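Local coordinates for fimbrial subunit type 1 (Actinomyces oris, PDB 3UXF), which builds the shaft of type 1 fimbriae, the adhesive surface fibres of this Gram-positive oral bacterium, as their major structural subunit, at residues N309-L314 with Y353-L358; F377-C382 with K410-A415; D402-G407 with N423-N428; D443-V448 with L463-L468. All blocks are in the same frame, centred on the assembly; numbering follows the deposited sequence.

Overall arrangement
All four contacts gather in and around the C-terminal prealbumin-like domain, their centres 9 to 15 Å apart. Contact 1 brings in strand 344-362, whose Gly354 and Lys355 hydrogen-bond to Leu425 and Asn423 of contact 3; its Leu358 packs on Phe377 of contact 2 and Leu447 of contact 4. Contacts 2 and 4 share a sheet through neighbouring strands 376-385 and 444-451, riveted by the Cys382-Cys446 disulfide, SG to SG 2.1 Å. Contacts 2 and 3 lie nearest, centres about 9 Å apart, with Val379 O hydrogen-bonded to Leu404 N. Calcium enters contact 3 directly through Asp402, whereas the Lys410 side chain of contact 2 stays about 10 Å from a calcium ion.

Contact 1. Residues N309-L314 with Y353-L358; sequences NLEGDL and YGKVIL. Unlike the reference sequence in segment 353-358: Ile357 (reference Val).
Leu310 lies alongside Tyr353, both side chains pointing the same way. Its CB sits 4.0 Å from Tyr353 CD1, and farther out Leu310 CD1 comes over one face of the ring, 4.1 Å from the centroid and toward the rim, a CH-pi contact. Tyr353 itself can be followed outward: CB rests 3.3 Å from Leu310 O, the CD1-CE1 side of the ring takes the leucine methyl, and the hydroxyl OH ends in a hydrogen bond with Ala194 O. A chi1 of -76°, which sets CG anti to the carbonyl carbon, places the ring next to the leucine.

The backbones meet as an antiparallel hydrogen-bonded pair, Gly312 with Tyr353: Gly312 N to Tyr353 O is 2.8 Å and Tyr353 N to Gly312 O is 3.1 Å, both close to straight. Here strand 312-321, whose sheet partners include strand 224-229, pairs with strand 344-362, which also borders strands 419-426 and 478-484, so one sheet carries strands 312-321 and 419-426 alike. Just before Gly312, Asn309 OD1 accepts from Glu311 N in an Asx turn.

The extended Glu311 side chain crosses that of Lys355 at a slant, OE2 coming near Lys355 CB. Water 1 spans the gap, 2.7 Å from Glu311 OE2 and 2.9 Å from Lys355 N. The lysine NZ stays 4.2 Å from Glu311 OE1, beyond a salt bridge, and instead pairs with Glu421 and also bonds Asn423 OD1.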
# COMPACT_ATOMS: atom_id res chain seq x y z
N ASN A 309 5.16 -0.03 -23.86
CA ASN A 309 5.34 -1.45 -23.71
C ASN A 309 5.03 -1.84 -22.29
O ASN A 309 5.89 -1.84 -21.43
CB ASN A 309 6.76 -1.84 -24.08
CG ASN A 309 6.99 -3.32 -23.95
OD1 ASN A 309 6.15 -4.07 -23.46
ND2 ASN A 309 8.16 -3.76 -24.39
N LEU A 310 3.76 -2.16 -22.05
CA LEU A 310 3.31 -2.55 -20.72
C LEU A 310 3.27 -4.05 -20.50
O LEU A 310 2.74 -4.51 -19.47
CB LEU A 310 1.90 -1.97 -20.44
CG LEU A 310 1.79 -0.54 -19.89
CD1 LEU A 310 0.32 -0.11 -19.70
CD2 LEU A 310 2.50 -0.33 -18.58
N GLU A 311 3.84 -4.85 -21.41
CA GLU A 311 3.83 -6.29 -21.23
C GLU A 311 4.40 -6.70 -19.88
O GLU A 311 5.48 -6.27 -19.51
CB GLU A 311 4.59 -7.00 -22.36
CG GLU A 311 4.24 -8.49 -22.44
CD GLU A 311 4.93 -9.23 -23.59
OE1 GLU A 311 5.79 -8.65 -24.29
OE2 GLU A 311 4.62 -10.43 -23.75
N GLY A 312 3.69 -7.55 -19.16
CA GLY A 312 4.17 -7.98 -17.85
C GLY A 312 3.60 -7.17 -16.71
O GLY A 312 2.46 -6.75 -16.76
N ASP A 313 4.41 -6.96 -15.65
CA ASP A 313 3.97 -6.28 -14.43
C ASP A 313 4.30 -4.80 -14.50
O ASP A 313 5.40 -4.42 -14.92
CB ASP A 313 4.73 -6.80 -13.22
CG ASP A 313 4.28 -8.17 -12.78
OD1 ASP A 313 3.16 -8.57 -13.10
OD2 ASP A 313 5.08 -8.87 -12.08
N LEU A 314 3.37 -3.97 -14.06
CA LEU A 314 3.63 -2.54 -13.84
C LEU A 314 3.42 -2.38 -12.35
O LEU A 314 2.32 -2.64 -11.85
CB LEU A 314 2.63 -1.67 -14.62
CG LEU A 314 2.60 -0.18 -14.25
CD1 LEU A 314 3.94 0.49 -14.64
CD2 LEU A 314 1.38 0.56 -14.80
N TYR A 353 -0.39 -6.88 -17.85
CA TYR A 353 -0.82 -6.77 -19.25
C TYR A 353 -0.15 -7.85 -20.07
O TYR A 353 1.06 -8.09 -19.93
CB TYR A 353 -0.45 -5.38 -19.83
CG TYR A 353 -1.35 -4.25 -19.38
CD1 TYR A 353 -1.08 -3.54 -18.21
CD2 TYR A 353 -2.49 -3.92 -20.10
CE1 TYR A 353 -1.92 -2.52 -17.77
CE2 TYR A 353 -3.33 -2.91 -19.68
CZ TYR A 353 -3.05 -2.21 -18.52
OH TYR A 353 -3.86 -1.18 -18.10
N GLY A 354 -0.93 -8.50 -20.93
CA GLY A 354 -0.39 -9.58 -21.75
C GLY A 354 -0.48 -9.34 -23.25
O GLY A 354 -1.34 -8.63 -23.75
N LYS A 355 0.44 -9.95 -23.97
CA LYS A 355 0.40 -9.99 -25.43
C LYS A 355 -0.54 -11.07 -25.89
O LYS A 355 -0.56 -12.14 -25.29
CB LYS A 355 1.81 -10.31 -25.93
CG LYS A 355 1.88 -10.59 -27.44
CD LYS A 355 3.32 -10.92 -27.94
CE LYS A 355 4.35 -9.92 -27.42
NZ LYS A 355 4.31 -8.65 -28.19
N VAL A 356 -1.32 -10.82 -26.94
CA VAL A 356 -2.10 -11.87 -27.58
C VAL A 356 -1.52 -12.07 -28.97
O VAL A 356 -1.30 -11.10 -29.69
CB VAL A 356 -3.57 -11.45 -27.72
CG1 VAL A 356 -4.34 -12.46 -28.53
CG2 VAL A 356 -4.19 -11.28 -26.30
N ILE A 357 -1.23 -13.31 -29.34
CA ILE A 357 -0.85 -13.59 -30.73
C ILE A 357 -2.02 -14.29 -31.40
O ILE A 357 -2.41 -15.38 -30.95
CB ILE A 357 0.41 -14.47 -30.84
CG1 ILE A 357 1.60 -13.75 -30.23
CG2 ILE A 357 0.73 -14.72 -32.30
CD1 ILE A 357 2.86 -14.64 -30.06
N LEU A 358 -2.61 -13.66 -32.42
CA LEU A 358 -3.76 -14.22 -33.09
C LEU A 358 -3.25 -14.90 -34.35
O LEU A 358 -2.61 -14.25 -35.18
CB LEU A 358 -4.72 -13.08 -33.42
CG LEU A 358 -6.11 -13.40 -34.00
CD1 LEU A 358 -6.95 -12.10 -34.01
CD2 LEU A 358 -6.03 -13.95 -35.40
O HOH W 1 2.45 -11.37 -22.42

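Contact 2. Residues F377-C382 with K410-A415; sequences FQVYEC and KTFTTA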
# COMPACT_ATOMS: atom_id res chain seq x y z
N PHE A 377 -9.62 -7.68 -37.21
CA PHE A 377 -10.32 -7.92 -35.96
C PHE A 377 -10.37 -6.68 -35.11
O PHE A 377 -9.47 -5.85 -35.15
CB PHE A 377 -9.60 -9.00 -35.18
CG PHE A 377 -9.62 -10.32 -35.85
CD1 PHE A 377 -10.59 -11.26 -35.52
CD2 PHE A 377 -8.64 -10.65 -36.79
CE1 PHE A 377 -10.62 -12.55 -36.16
CE2 PHE A 377 -8.66 -11.92 -37.42
CZ PHE A 377 -9.65 -12.87 -37.09
N GLN A 378 -11.41 -6.60 -34.29
CA GLN A 378 -11.46 -5.63 -33.21
C GLN A 378 -11.73 -6.42 -31.94
O GLN A 378 -12.07 -7.61 -32.01
CB GLN A 378 -12.56 -4.60 -33.43
CG GLN A 378 -12.30 -3.86 -34.72
CD GLN A 378 -13.11 -2.60 -34.86
OE1 GLN A 378 -14.35 -2.61 -34.69
NE2 GLN A 378 -12.43 -1.49 -35.16
N VAL A 379 -11.54 -5.77 -30.79
CA VAL A 379 -11.64 -6.48 -29.49
C VAL A 379 -12.60 -5.75 -28.57
O VAL A 379 -12.60 -4.51 -28.51
CB VAL A 379 -10.26 -6.53 -28.78
CG1 VAL A 379 -10.34 -7.42 -27.52
CG2 VAL A 379 -9.15 -7.04 -29.76
N TYR A 380 -13.41 -6.52 -27.82
CA TYR A 380 -14.31 -5.94 -26.84
C TYR A 380 -14.14 -6.66 -25.49
O TYR A 380 -13.67 -7.80 -25.46
CB TYR A 380 -15.78 -6.16 -27.27
CG TYR A 380 -16.17 -5.45 -28.55
CD1 TYR A 380 -15.77 -5.95 -29.77
CD2 TYR A 380 -16.96 -4.30 -28.53
CE1 TYR A 380 -16.13 -5.33 -30.96
CE2 TYR A 380 -17.31 -3.64 -29.72
CZ TYR A 380 -16.89 -4.16 -30.91
OH TYR A 380 -17.25 -3.54 -32.09
N GLU A 381 -14.56 -6.00 -24.42
CA GLU A 381 -14.92 -6.76 -23.22
C GLU A 381 -16.29 -7.36 -23.50
O GLU A 381 -17.08 -6.75 -24.20
CB GLU A 381 -14.93 -5.87 -21.99
CG GLU A 381 -13.50 -5.55 -21.53
CD GLU A 381 -13.42 -4.66 -20.30
OE1 GLU A 381 -14.28 -3.79 -20.09
OE2 GLU A 381 -12.47 -4.84 -19.53
N CYS A 382 -16.55 -8.58 -23.02
CA CYS A 382 -17.84 -9.20 -23.35
C CYS A 382 -18.23 -10.21 -22.30
O CYS A 382 -17.41 -10.65 -21.50
CB CYS A 382 -17.80 -9.91 -24.71
SG CYS A 382 -16.59 -11.27 -24.72
N LYS A 410 -7.45 0.26 -32.76
CA LYS A 410 -8.71 -0.45 -32.61
C LYS A 410 -8.83 -1.61 -33.55
O LYS A 410 -9.70 -2.45 -33.33
CB LYS A 410 -9.93 0.46 -32.82
CG LYS A 410 -10.16 1.45 -31.71
CD LYS A 410 -11.36 2.37 -31.98
CE LYS A 410 -10.91 3.61 -32.75
NZ LYS A 410 -12.03 4.39 -33.37
N THR A 411 -8.01 -1.67 -34.59
CA THR A 411 -8.18 -2.70 -35.64
C THR A 411 -6.88 -3.44 -35.85
O THR A 411 -5.81 -2.82 -35.92
CB THR A 411 -8.68 -2.09 -36.97
OG1 THR A 411 -9.92 -1.40 -36.74
CG2 THR A 411 -8.92 -3.19 -38.01
N PHE A 412 -6.94 -4.77 -35.92
CA PHE A 412 -5.74 -5.57 -35.95
C PHE A 412 -5.81 -6.45 -37.19
O PHE A 412 -6.81 -7.16 -37.37
CB PHE A 412 -5.60 -6.39 -34.65
CG PHE A 412 -5.54 -5.52 -33.47
CD1 PHE A 412 -6.71 -5.08 -32.87
CD2 PHE A 412 -4.32 -4.99 -33.05
CE1 PHE A 412 -6.67 -4.16 -31.81
CE2 PHE A 412 -4.27 -4.09 -31.99
CZ PHE A 412 -5.44 -3.67 -31.38
N THR A 413 -4.80 -6.37 -38.06
CA THR A 413 -4.85 -7.04 -39.36
C THR A 413 -3.78 -8.13 -39.48
O THR A 413 -2.59 -7.86 -39.22
CB THR A 413 -4.64 -6.02 -40.50
OG1 THR A 413 -5.66 -5.01 -40.41
CG2 THR A 413 -4.75 -6.72 -41.88
N THR A 414 -4.19 -9.36 -39.88
CA THR A 414 -3.22 -10.44 -40.04
C THR A 414 -2.29 -10.17 -41.24
O THR A 414 -2.72 -9.64 -42.28
CB THR A 414 -3.86 -11.82 -40.21
OG1 THR A 414 -4.81 -11.82 -41.28
CG2 THR A 414 -4.55 -12.25 -38.88
N ALA A 415 -1.03 -10.53 -41.04
CA ALA A 415 0.01 -10.33 -42.06
C ALA A 415 1.09 -11.39 -41.87
O ALA A 415 1.08 -12.17 -40.92
CB ALA A 415 0.61 -8.96 -41.88
O HOH W 2 -10.37 -3.20 -30.84
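Phe377, Phe412 and Gln378 give up the most surface here. The two phenylalanines face each other as an antiparallel hydrogen-bonded pair, linking strand 376-385 to the short strand 412-413: Phe377 N to Phe412 O and Phe412 N to Phe377 O are each 2.9 Å. Their side chains leave the same side of the sheet, yet the rings do not stack. The Phe377 ring instead turns an edge to Phe412 O, with Phe377 CD2 4.0 Å from that oxygen. Farther round the same ring, Phe377 CE2 comes 4.4 Å from the methyl CG2 of Thr414. On the Phe412 ring, CE1 meets Val379 CG2 at 4.3 Å, and Val420 and Ile422 of strand 419-426 touch it as well, so this side of the pair is absorbed into the interior of the prealbumin-like domain.

Gln378 works on the other side of the sheet. With CG beside the backbone N (chi1 -61°) and an extended chain beyond, its aliphatic part passes Lys410 O, which lies 3.3 Å from CG, and the amide swings to the Thr411 hydroxyl. NE2 donates to Thr411 OG1 at 3.0 Å, the acceptor lying 24° out of the amide plane. One residue along, water 2 accepts from Val379 N and donates to Lys410 O.

Chemically, the ladder of direct main-chain bonds between these segments is limited to the phenylalanines; beside it, at Thr411 and Lys410, a side-chain amide and a water supply the polar links, with hydrocarbon filling the opposite face.

Contact 3. Residues D402-G407 with N423-N428; sequences DPLTIG and NYLRAN. With CA (calcium ion), chain C.
Water 3 joins two backbone carbonyls across the contact, donating to Ile406 O at 2.8 Å and to Asn423 O at 2.9 Å. With both protons spent this way, the bridge ties the loop after strand 388-391 to strand 419-426 without direct main-chain pairing.

Beyond the water the meeting is apolar. Ile406 places CG2 against the strand backbone, 3.4 Å from Tyr424 O, because that methyl is anti to the backbone N while CG1 takes the place beside it (chi1 -59°). Its CD1 reaches Leu425 CD2 at 3.8 Å, the side chains crossing at a slant. The same leucine methyl also receives Leu404 CD1 at 4.0 Å, so one methyl serves two loop residues. Gly407 brings its CA to 4.0 Å from Asn423 O.

At the other end of segment 402-407, Asp402 OD2 binds calcium at 2.4 Å; Asp393, Asp395, Thr398 and Thr400 complete the protein part of the site. Leu404 N also hydrogen-bonds to Val379 O of strand 376-385.

The chemistry thus implies a loop held by different means along its length: metal coordination at Asp402, hydrocarbon contacts at Leu404 and Ile406, and a shared water beside Gly407.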
# COMPACT_ATOMS: atom_id res chain seq x y z
N ASP A 402 -18.75 0.58 -28.93
CA ASP A 402 -17.39 0.80 -29.41
C ASP A 402 -16.47 -0.32 -28.96
O ASP A 402 -16.62 -0.82 -27.84
CB ASP A 402 -16.80 2.10 -28.87
CG ASP A 402 -17.62 3.31 -29.22
OD1 ASP A 402 -17.59 3.76 -30.39
OD2 ASP A 402 -18.29 3.80 -28.31
N PRO A 403 -15.50 -0.68 -29.81
CA PRO A 403 -14.44 -1.62 -29.43
C PRO A 403 -13.41 -0.94 -28.55
O PRO A 403 -13.39 0.29 -28.37
CB PRO A 403 -13.82 -1.99 -30.79
CG PRO A 403 -13.96 -0.74 -31.60
CD PRO A 403 -15.36 -0.24 -31.21
N LEU A 404 -12.53 -1.76 -27.98
CA LEU A 404 -11.45 -1.25 -27.16
C LEU A 404 -10.34 -0.60 -27.96
O LEU A 404 -9.98 -1.04 -29.07
CB LEU A 404 -10.83 -2.40 -26.36
CG LEU A 404 -11.73 -3.13 -25.39
CD1 LEU A 404 -10.93 -4.29 -24.85
CD2 LEU A 404 -12.16 -2.19 -24.24
N THR A 405 -9.74 0.44 -27.36
CA THR A 405 -8.52 0.99 -27.90
C THR A 405 -7.38 0.36 -27.11
O THR A 405 -7.34 0.45 -25.88
CB THR A 405 -8.49 2.53 -27.69
OG1 THR A 405 -9.54 3.12 -28.47
CG2 THR A 405 -7.14 3.12 -28.14
N ILE A 406 -6.50 -0.34 -27.82
CA ILE A 406 -5.43 -1.15 -27.22
C ILE A 406 -4.14 -0.65 -27.86
O ILE A 406 -3.95 -0.77 -29.07
CB ILE A 406 -5.65 -2.62 -27.59
CG1 ILE A 406 -7.02 -3.10 -27.10
CG2 ILE A 406 -4.52 -3.44 -27.03
CD1 ILE A 406 -7.46 -4.46 -27.73
N GLY A 407 -3.26 -0.08 -27.05
CA GLY A 407 -2.02 0.47 -27.58
C GLY A 407 -2.28 1.56 -28.61
O GLY A 407 -1.51 1.72 -29.56
N ASN A 423 -1.31 -6.03 -28.74
CA ASN A 423 -0.46 -5.63 -27.63
C ASN A 423 -0.97 -4.36 -27.00
O ASN A 423 -0.93 -3.33 -27.69
CB ASN A 423 0.94 -5.30 -28.14
CG ASN A 423 1.64 -6.49 -28.80
OD1 ASN A 423 1.44 -7.64 -28.38
ND2 ASN A 423 2.46 -6.21 -29.78
N TYR A 424 -1.40 -4.34 -25.74
CA TYR A 424 -1.47 -5.47 -24.84
C TYR A 424 -2.78 -5.35 -24.07
O TYR A 424 -3.35 -4.27 -23.97
CB TYR A 424 -0.31 -5.43 -23.84
CG TYR A 424 1.04 -5.29 -24.49
CD1 TYR A 424 1.78 -6.41 -24.83
CD2 TYR A 424 1.59 -4.05 -24.77
CE1 TYR A 424 3.02 -6.30 -25.42
CE2 TYR A 424 2.82 -3.93 -25.37
CZ TYR A 424 3.53 -5.06 -25.69
OH TYR A 424 4.77 -4.96 -26.29
N LEU A 425 -3.26 -6.46 -23.52
CA LEU A 425 -4.52 -6.47 -22.78
C LEU A 425 -4.32 -6.84 -21.31
O LEU A 425 -3.57 -7.75 -20.98
CB LEU A 425 -5.50 -7.46 -23.41
CG LEU A 425 -6.22 -6.98 -24.67
CD1 LEU A 425 -6.71 -8.16 -25.49
CD2 LEU A 425 -7.37 -6.06 -24.31
N ARG A 426 -5.01 -6.12 -20.43
CA ARG A 426 -4.93 -6.38 -19.00
C ARG A 426 -5.55 -7.74 -18.70
O ARG A 426 -6.56 -8.10 -19.28
CB ARG A 426 -5.66 -5.29 -18.21
CG ARG A 426 -5.03 -4.97 -16.85
CD ARG A 426 -6.09 -4.60 -15.83
NE ARG A 426 -7.11 -5.64 -15.75
CZ ARG A 426 -8.36 -5.49 -16.15
NH1 ARG A 426 -8.78 -4.32 -16.63
NH2 ARG A 426 -9.21 -6.50 -16.06
N ALA A 427 -4.93 -8.49 -17.79
CA ALA A 427 -5.43 -9.81 -17.44
C ALA A 427 -6.87 -9.74 -16.97
O ALA A 427 -7.24 -8.84 -16.22
CB ALA A 427 -4.56 -10.42 -16.36
N ASN A 428 -7.69 -10.69 -17.41
CA ASN A 428 -9.08 -10.75 -16.99
C ASN A 428 -9.20 -11.14 -15.53
O ASN A 428 -10.17 -10.80 -14.86
CB ASN A 428 -9.87 -11.76 -17.83
CG ASN A 428 -9.92 -11.39 -19.30
OD1 ASN A 428 -9.14 -11.89 -20.10
ND2 ASN A 428 -10.85 -10.51 -19.65
CA CA C . -20.43 3.87 -27.16
O HOH W 3 -1.82 -2.20 -30.20

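Contact 4. Residues D443-V448 with L463-L468; sequences DYYCLV and LPFRVL
Tyr444 has its CG swung away from the carbonyl carbon (chi1 -83°), and Arg466 runs extended from CG to NE, which brings ring and guanidinium face to face. They stack with centres 4.0 Å apart and planes at 17°, a cation-pi pair in which NE lies above the ring centre and NH2 comes 3.4 Å from Tyr444 CE2. The guanidinium is also held at its edge: NE donates to Asp443 O at 2.9 Å, nearly in the guanidinium plane, so stack and bond together fix its rotation. NH2 has a further, weak bond to Thr440 O.

Strands 444-451 and 463-465 form an antiparallel beta hairpin with a long connection, part of the prealbumin-like domain. Tyr445 with Phe465 and Leu447 with Leu463 are its hydrogen-bonded pairs; Cys446 and Pro464 form the non-hydrogen-bonded pair between them. There Cys446 SG lies 3.8 Å from Pro464 CG, and its disulfide with Cys382 ties the hairpin to strand 376-385.

On the other face of the sheet Phe465 packs against Tyr445 and Leu447. Its CG sits between the backbone N and carbonyl carbon (chi1 71°), swinging the ring across to the facing strand. Tyr445 CB comes over one ring face, 3.8 Å from the centroid, in a CH-pi contact, and Leu447 crosses Phe465 at about a right angle, CG 3.6 Å from Phe465 CE1. The Tyr445 hydroxyl goes elsewhere, to Arg426 O.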
# COMPACT_ATOMS: atom_id res chain seq x y z
N ASP A 443 -16.20 -12.17 -17.34
CA ASP A 443 -14.74 -11.88 -17.30
C ASP A 443 -14.06 -12.38 -18.57
O ASP A 443 -13.17 -13.23 -18.53
CB ASP A 443 -14.12 -12.53 -16.07
CG ASP A 443 -14.64 -11.93 -14.78
OD1 ASP A 443 -14.67 -10.69 -14.65
OD2 ASP A 443 -15.06 -12.69 -13.89
N TYR A 444 -14.48 -11.83 -19.70
CA TYR A 444 -13.93 -12.21 -21.00
C TYR A 444 -13.60 -11.00 -21.86
O TYR A 444 -14.19 -9.92 -21.72
CB TYR A 444 -14.94 -13.07 -21.76
CG TYR A 444 -14.90 -14.52 -21.40
CD1 TYR A 444 -13.99 -15.37 -21.99
CD2 TYR A 444 -15.82 -15.05 -20.50
CE1 TYR A 444 -13.96 -16.69 -21.67
CE2 TYR A 444 -15.79 -16.40 -20.18
CZ TYR A 444 -14.87 -17.21 -20.79
OH TYR A 444 -14.82 -18.56 -20.50
N TYR A 445 -12.67 -11.21 -22.79
CA TYR A 445 -12.60 -10.38 -23.98
C TYR A 445 -13.23 -11.15 -25.14
O TYR A 445 -13.40 -12.37 -25.05
CB TYR A 445 -11.13 -10.12 -24.33
CG TYR A 445 -10.44 -9.27 -23.29
CD1 TYR A 445 -10.92 -8.00 -22.99
CD2 TYR A 445 -9.31 -9.73 -22.63
CE1 TYR A 445 -10.28 -7.20 -22.01
CE2 TYR A 445 -8.65 -8.95 -21.66
CZ TYR A 445 -9.15 -7.67 -21.36
OH TYR A 445 -8.53 -6.90 -20.39
N CYS A 446 -13.54 -10.46 -26.24
CA CYS A 446 -14.08 -11.10 -27.45
C CYS A 446 -13.34 -10.54 -28.64
O CYS A 446 -13.18 -9.32 -28.74
CB CYS A 446 -15.59 -10.74 -27.63
SG CYS A 446 -16.64 -11.93 -26.68
N LEU A 447 -12.91 -11.41 -29.54
CA LEU A 447 -12.52 -10.93 -30.89
C LEU A 447 -13.77 -10.81 -31.73
O LEU A 447 -14.65 -11.65 -31.64
CB LEU A 447 -11.61 -11.95 -31.56
CG LEU A 447 -10.28 -12.22 -30.88
CD1 LEU A 447 -9.58 -13.34 -31.60
CD2 LEU A 447 -9.44 -10.95 -30.85
N VAL A 448 -13.86 -9.75 -32.53
CA VAL A 448 -14.88 -9.72 -33.58
C VAL A 448 -14.13 -9.64 -34.89
O VAL A 448 -13.32 -8.74 -35.11
CB VAL A 448 -15.80 -8.50 -33.42
CG1 VAL A 448 -16.70 -8.34 -34.66
CG2 VAL A 448 -16.65 -8.66 -32.13
N LEU A 463 -15.76 -14.05 -30.59
CA LEU A 463 -14.98 -15.19 -30.12
C LEU A 463 -14.34 -14.86 -28.78
O LEU A 463 -13.36 -14.11 -28.72
CB LEU A 463 -13.87 -15.44 -31.14
CG LEU A 463 -14.38 -15.62 -32.57
CD1 LEU A 463 -13.19 -15.75 -33.53
CD2 LEU A 463 -15.31 -16.81 -32.66
N PRO A 464 -14.87 -15.42 -27.69
CA PRO A 464 -14.38 -15.08 -26.35
C PRO A 464 -13.02 -15.68 -26.11
O PRO A 464 -12.72 -16.78 -26.60
CB PRO A 464 -15.41 -15.70 -25.42
CG PRO A 464 -16.66 -15.74 -26.26
CD PRO A 464 -16.16 -16.12 -27.64
N PHE A 465 -12.22 -14.97 -25.33
CA PHE A 465 -10.92 -15.45 -24.86
C PHE A 465 -10.53 -14.70 -23.61
O PHE A 465 -11.12 -13.67 -23.29
CB PHE A 465 -9.84 -15.30 -25.95
CG PHE A 465 -9.44 -13.86 -26.19
CD1 PHE A 465 -10.18 -13.08 -27.07
CD2 PHE A 465 -8.30 -13.30 -25.58
CE1 PHE A 465 -9.87 -11.75 -27.32
CE2 PHE A 465 -7.98 -11.96 -25.85
CZ PHE A 465 -8.74 -11.19 -26.71
N ARG A 466 -9.56 -15.24 -22.89
CA ARG A 466 -9.05 -14.60 -21.68
C ARG A 466 -7.55 -14.43 -21.78
O ARG A 466 -6.85 -15.26 -22.37
CB ARG A 466 -9.38 -15.44 -20.45
CG ARG A 466 -10.83 -15.33 -20.04
CD ARG A 466 -11.12 -16.25 -18.86
NE ARG A 466 -12.44 -16.01 -18.33
CZ ARG A 466 -13.14 -16.90 -17.61
NH1 ARG A 466 -12.63 -18.11 -17.36
NH2 ARG A 466 -14.35 -16.57 -17.16
N VAL A 467 -7.07 -13.34 -21.18
CA VAL A 467 -5.66 -13.15 -20.91
C VAL A 467 -5.52 -13.39 -19.43
O VAL A 467 -6.14 -12.71 -18.63
CB VAL A 467 -5.19 -11.72 -21.32
CG1 VAL A 467 -3.76 -11.46 -20.83
CG2 VAL A 467 -5.27 -11.56 -22.84
N LEU A 468 -4.75 -14.42 -19.07
CA LEU A 468 -4.56 -14.76 -17.67
C LEU A 468 -3.27 -14.21 -17.09
O LEU A 468 -2.24 -14.17 -17.77
CB LEU A 468 -4.58 -16.27 -17.51
CG LEU A 468 -5.90 -16.92 -17.97
CD1 LEU A 468 -5.77 -18.42 -17.76
CD2 LEU A 468 -7.12 -16.35 -17.23